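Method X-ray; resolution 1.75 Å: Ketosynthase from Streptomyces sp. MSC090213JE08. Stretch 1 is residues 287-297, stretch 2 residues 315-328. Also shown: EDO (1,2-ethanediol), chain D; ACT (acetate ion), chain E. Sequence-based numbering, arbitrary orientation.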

# COMPACT_ATOMS: atom_id res chain seq x y z
N VAL B 287 -3.29 7.16 30.93
CA VAL B 287 -2.28 6.44 30.17
C VAL B 287 -1.25 5.87 31.12
O VAL B 287 -0.63 6.58 31.90
N TRP B 288 -1.07 4.54 31.03
CA TRP B 288 -0.21 3.80 31.91
C TRP B 288 1.12 3.51 31.22
O TRP B 288 2.16 3.44 31.89
N ALA B 289 1.07 3.35 29.90
CA ALA B 289 2.28 3.16 29.10
C ALA B 289 2.15 3.97 27.82
O ALA B 289 1.10 3.91 27.15
N ALA B 290 3.17 4.79 27.56
CA ALA B 290 3.24 5.56 26.35
C ALA B 290 4.58 5.27 25.68
O ALA B 290 5.63 5.42 26.28
N VAL B 291 4.51 4.87 24.40
CA VAL B 291 5.65 4.39 23.67
C VAL B 291 5.75 5.17 22.38
O VAL B 291 5.04 4.91 21.42
N PRO B 292 6.63 6.20 22.37
CA PRO B 292 6.94 6.97 21.18
C PRO B 292 7.85 6.15 20.28
O PRO B 292 8.47 5.23 20.78
N CYS B 293 8.00 6.53 19.01
CA CYS B 293 8.83 5.75 18.12
C CYS B 293 10.31 6.07 18.32
O CYS B 293 11.17 5.35 17.87
N ALA B 294 10.59 7.22 18.91
CA ALA B 294 11.98 7.62 19.25
C ALA B 294 12.83 7.78 17.96
O ALA B 294 14.02 7.49 17.98
N ALA B 295 12.20 8.19 16.85
CA ALA B 295 12.90 8.45 15.59
C ALA B 295 14.06 9.38 15.90
O ALA B 295 13.87 10.33 16.65
N PRO B 296 15.27 9.16 15.34
CA PRO B 296 16.46 9.97 15.67
C PRO B 296 16.49 11.24 14.80
O PRO B 296 17.43 11.48 14.06
N THR B 297 15.42 12.03 14.90
CA THR B 297 15.14 13.13 14.03
C THR B 297 14.55 14.24 14.90
O THR B 297 14.21 13.98 16.05
N ALA B 315 4.07 6.94 32.65
CA ALA B 315 3.73 6.18 31.44
C ALA B 315 4.93 6.08 30.48
O ALA B 315 5.01 5.15 29.67
N LEU B 316 5.89 7.01 30.57
CA LEU B 316 7.02 6.97 29.66
C LEU B 316 8.16 6.11 30.20
O LEU B 316 9.00 5.66 29.42
N SER B 317 8.21 5.89 31.51
CA SER B 317 9.22 5.06 32.16
C SER B 317 8.78 3.61 32.23
O SER B 317 9.47 2.80 32.78
N ARG B 318 7.55 3.33 31.81
CA ARG B 318 6.97 2.03 31.97
C ARG B 318 7.60 1.04 30.99
O ARG B 318 7.71 -0.12 31.27
N VAL B 319 7.98 1.51 29.81
CA VAL B 319 8.50 0.67 28.76
C VAL B 319 9.84 1.26 28.38
O VAL B 319 9.91 2.46 28.18
N PRO B 320 10.91 0.45 28.19
CA PRO B 320 12.18 0.99 27.71
C PRO B 320 12.09 1.70 26.35
O PRO B 320 11.20 1.38 25.55
N SER B 321 12.99 2.64 26.11
CA SER B 321 13.02 3.41 24.86
C SER B 321 13.12 2.42 23.69
O SER B 321 13.83 1.46 23.79
N MET B 322 12.39 2.72 22.62
CA MET B 322 12.51 2.03 21.34
C MET B 322 13.89 2.29 20.73
O MET B 322 14.31 1.53 19.89
N GLU B 323 14.60 3.33 21.18
CA GLU B 323 16.00 3.59 20.73
C GLU B 323 16.91 2.37 20.92
O GLU B 323 17.85 2.23 20.21
N LEU B 324 16.61 1.47 21.84
CA LEU B 324 17.45 0.32 22.08
C LEU B 324 17.49 -0.61 20.85
O LEU B 324 18.40 -1.42 20.74
N LEU B 325 16.48 -0.51 19.98
CA LEU B 325 16.37 -1.34 18.73
C LEU B 325 16.92 -0.63 17.49
O LEU B 325 16.88 -1.20 16.38
N GLY B 326 17.44 0.58 17.63
CA GLY B 326 17.70 1.40 16.51
C GLY B 326 16.42 1.90 15.89
O GLY B 326 15.31 1.66 16.41
N ASP B 327 16.57 2.61 14.78
CA ASP B 327 15.48 3.08 13.98
C ASP B 327 15.02 1.88 13.17
O ASP B 327 15.74 1.49 12.25
N THR B 328 13.90 1.26 13.58
CA THR B 328 13.46 0.03 12.90
C THR B 328 12.51 0.35 11.75
O THR B 328 11.90 -0.56 11.16

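The two stretches meet in a mostly apolar contact of small and branched side chains, pinned at one end by an arginine that stacks on a tryptophan and bridged farther along by two waters; together they bury 711 Å² of surface.

The polar end is built around Trp288 and Arg318. The CA-to-CB bond of Trp288 points away from stretch 2, but with chi1 t and chi2 at 86° the indole comes back toward it. Arg318 points toward stretch 1, and its t, p, p course over the first three chi angles lays the guanidinium flat on the indole, with planes at 4° and centres 3.8 Å apart. The charge sits over the ring face, Arg318 CZ lying 3.8 Å from the centroid of the five-membered ring, while Arg318 CG makes a CH-pi contact 3.9 Å from the centroid of the six-membered ring. Arginine suits this place because its flat cation can stack while its N-H groups, lying in its own plane, remain free to bond at the edge. Arg318 NE donates to Trp288 O at 2.7 Å, and Arg318 NH2 adds a weak bond to the same Trp288 O at 3.2 Å. The acetate, probably from the crystallisation liquor, also lies near the guanidinium plane and accepts from Arg318 NH2 through its OXT at 3.1 Å.

Next to this pair the backbones come close, and alanine permits it. Ala290 N donates to Ala315 O at 2.8 Å, nearly straight at 169°, and Ala315 CA approaches Trp288 O at 3.2 Å in a CA-H...O contact. Ala315 points toward stretch 1, where its lone methyl meets Val287 CG1 at 3.8 Å from CB and Ala290 CB at 4.2 Å from CB. Leu316 starts away, yet its m,t rotamer returns the branched end, so that Leu316 CD2 lies 3.9 Å from Ala290 CB and 4.1 Å from Pro292 CD.

Branched and flexible apolar side chains continue the seam. Val291 and Val319, both t and both pointing toward the opposing stretch, touch through their CG2 atoms at 3.8 Å; Val319 CG2 also reaches Ala289 CB at 4.0 Å. The other methyl of Val291, CG1, rests 3.8 Å from Met322 CG. Methionine, pointing toward stretch 1 with chi1 and chi2 both m, offers a slim unbranched chain that lies against Val291 and reaches the Pro292 carbonyl, with Met322 CG 3.6 Å from Pro292 O. Beyond it, Ala294 points in, its CB 3.9 Å from Glu323 CG and 4.0 Å from Ser321 OG. That hydroxyl is engaged locally, accepting from Glu323 N at 3.0 Å at the start of the 3-10 segment.

Water serves backbone groups that do not meet directly. Water 1 lies 2.6 Å from Ala290 O and 2.9 Å from Leu316 O, in reach of both carbonyls. Water 2 donates to Pro292 O at 2.8 Å and accepts from Met322 N at 2.9 Å, linking the stretches beside the methionine.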

# COMPACT_ATOMS: atom_id res chain seq x y z
CB VAL B 287 -1.59 7.32 29.10
CG1 VAL B 287 -0.49 6.53 28.41
CG2 VAL B 287 -2.61 7.87 28.13
CB TRP B 288 -0.95 2.53 32.34
CG TRP B 288 -0.17 1.53 33.14
CD1 TRP B 288 0.01 1.50 34.49
CD2 TRP B 288 0.50 0.38 32.62
NE1 TRP B 288 0.77 0.42 34.84
CE2 TRP B 288 1.09 -0.28 33.71
CE3 TRP B 288 0.66 -0.15 31.32
CZ2 TRP B 288 1.83 -1.45 33.55
CZ3 TRP B 288 1.41 -1.29 31.17
CH2 TRP B 288 1.98 -1.93 32.27
CB ALA B 289 2.50 1.69 28.80
CB ALA B 290 3.11 7.02 26.65
CB VAL B 291 5.59 2.88 23.41
CG1 VAL B 291 6.86 2.44 22.73
CG2 VAL B 291 5.38 2.08 24.70
CB PRO B 292 7.67 8.23 21.71
CG PRO B 292 8.08 7.89 23.11
CD PRO B 292 7.32 6.66 23.57
CB CYS B 293 8.44 5.94 16.66
SG CYS B 293 8.70 7.62 16.04
CB ALA B 294 12.57 6.60 20.18
CB ALA B 295 11.98 9.11 14.60
CB PRO B 296 17.58 8.96 15.37
CG PRO B 296 17.07 8.25 14.15
CD PRO B 296 15.58 8.07 14.39
CB THR B 297 14.19 12.74 12.89
OG1 THR B 297 12.93 12.39 13.47
CG2 THR B 297 14.73 11.62 12.03
CB ALA B 315 2.53 6.77 30.76
CB LEU B 316 7.51 8.40 29.39
CG LEU B 316 6.62 9.24 28.48
CD1 LEU B 316 7.09 10.67 28.49
CD2 LEU B 316 6.62 8.74 27.05
CB SER B 317 9.49 5.53 33.56
OG SER B 317 8.85 6.74 33.78
CB ARG B 318 5.46 2.13 31.75
CG ARG B 318 4.69 0.98 32.36
CD ARG B 318 4.42 1.22 33.82
NE ARG B 318 3.45 2.28 33.95
CZ ARG B 318 3.17 2.93 35.07
NH1 ARG B 318 3.69 2.52 36.21
NH2 ARG B 318 2.38 3.99 35.03
CB VAL B 319 7.56 0.66 27.55
CG1 VAL B 319 8.11 -0.17 26.40
CG2 VAL B 319 6.17 0.21 27.94
CB PRO B 320 13.07 -0.26 27.65
CG PRO B 320 12.46 -1.18 28.70
CD PRO B 320 10.97 -0.98 28.52
CB SER B 321 14.15 4.39 24.77
OG SER B 321 14.07 5.09 23.52
CB MET B 322 11.45 2.49 20.34
CG MET B 322 10.05 2.05 20.71
SD MET B 322 9.92 0.24 20.76
CE MET B 322 9.97 -0.07 22.52
CB GLU B 323 16.65 4.74 21.51
CG GLU B 323 16.38 6.09 20.90
CD GLU B 323 16.80 7.25 21.79
OE1 GLU B 323 16.49 8.40 21.42
OE2 GLU B 323 17.42 6.99 22.85
CB LEU B 324 16.89 -0.44 23.29
CG LEU B 324 17.03 0.28 24.64
CD1 LEU B 324 16.10 -0.34 25.67
CD2 LEU B 324 18.47 0.22 25.13
CB LEU B 325 14.91 -1.67 18.49
CG LEU B 325 14.21 -2.47 19.58
CD1 LEU B 325 12.79 -2.81 19.14
CD2 LEU B 325 15.00 -3.72 19.92
CB ASP B 327 15.88 4.25 13.08
CG ASP B 327 14.73 4.80 12.25
OD1 ASP B 327 13.59 4.30 12.39
OD2 ASP B 327 14.96 5.74 11.48
CB THR B 328 12.81 -0.94 13.90
OG1 THR B 328 11.68 -0.30 14.52
CG2 THR B 328 13.81 -1.38 14.94
C1 EDO D . 11.20 13.07 10.60
O1 EDO D . 11.42 11.73 11.14
C2 EDO D . 12.41 13.84 10.05
O2 EDO D . 12.28 15.13 10.63
C ACT E . 1.83 4.42 39.07
O ACT E . 2.51 4.70 40.07
OXT ACT E . 2.08 5.00 37.99
CH3 ACT E . 0.69 3.46 39.15
O HOH W 1 8.12 5.07 26.72
O HOH W 2 10.30 4.75 22.79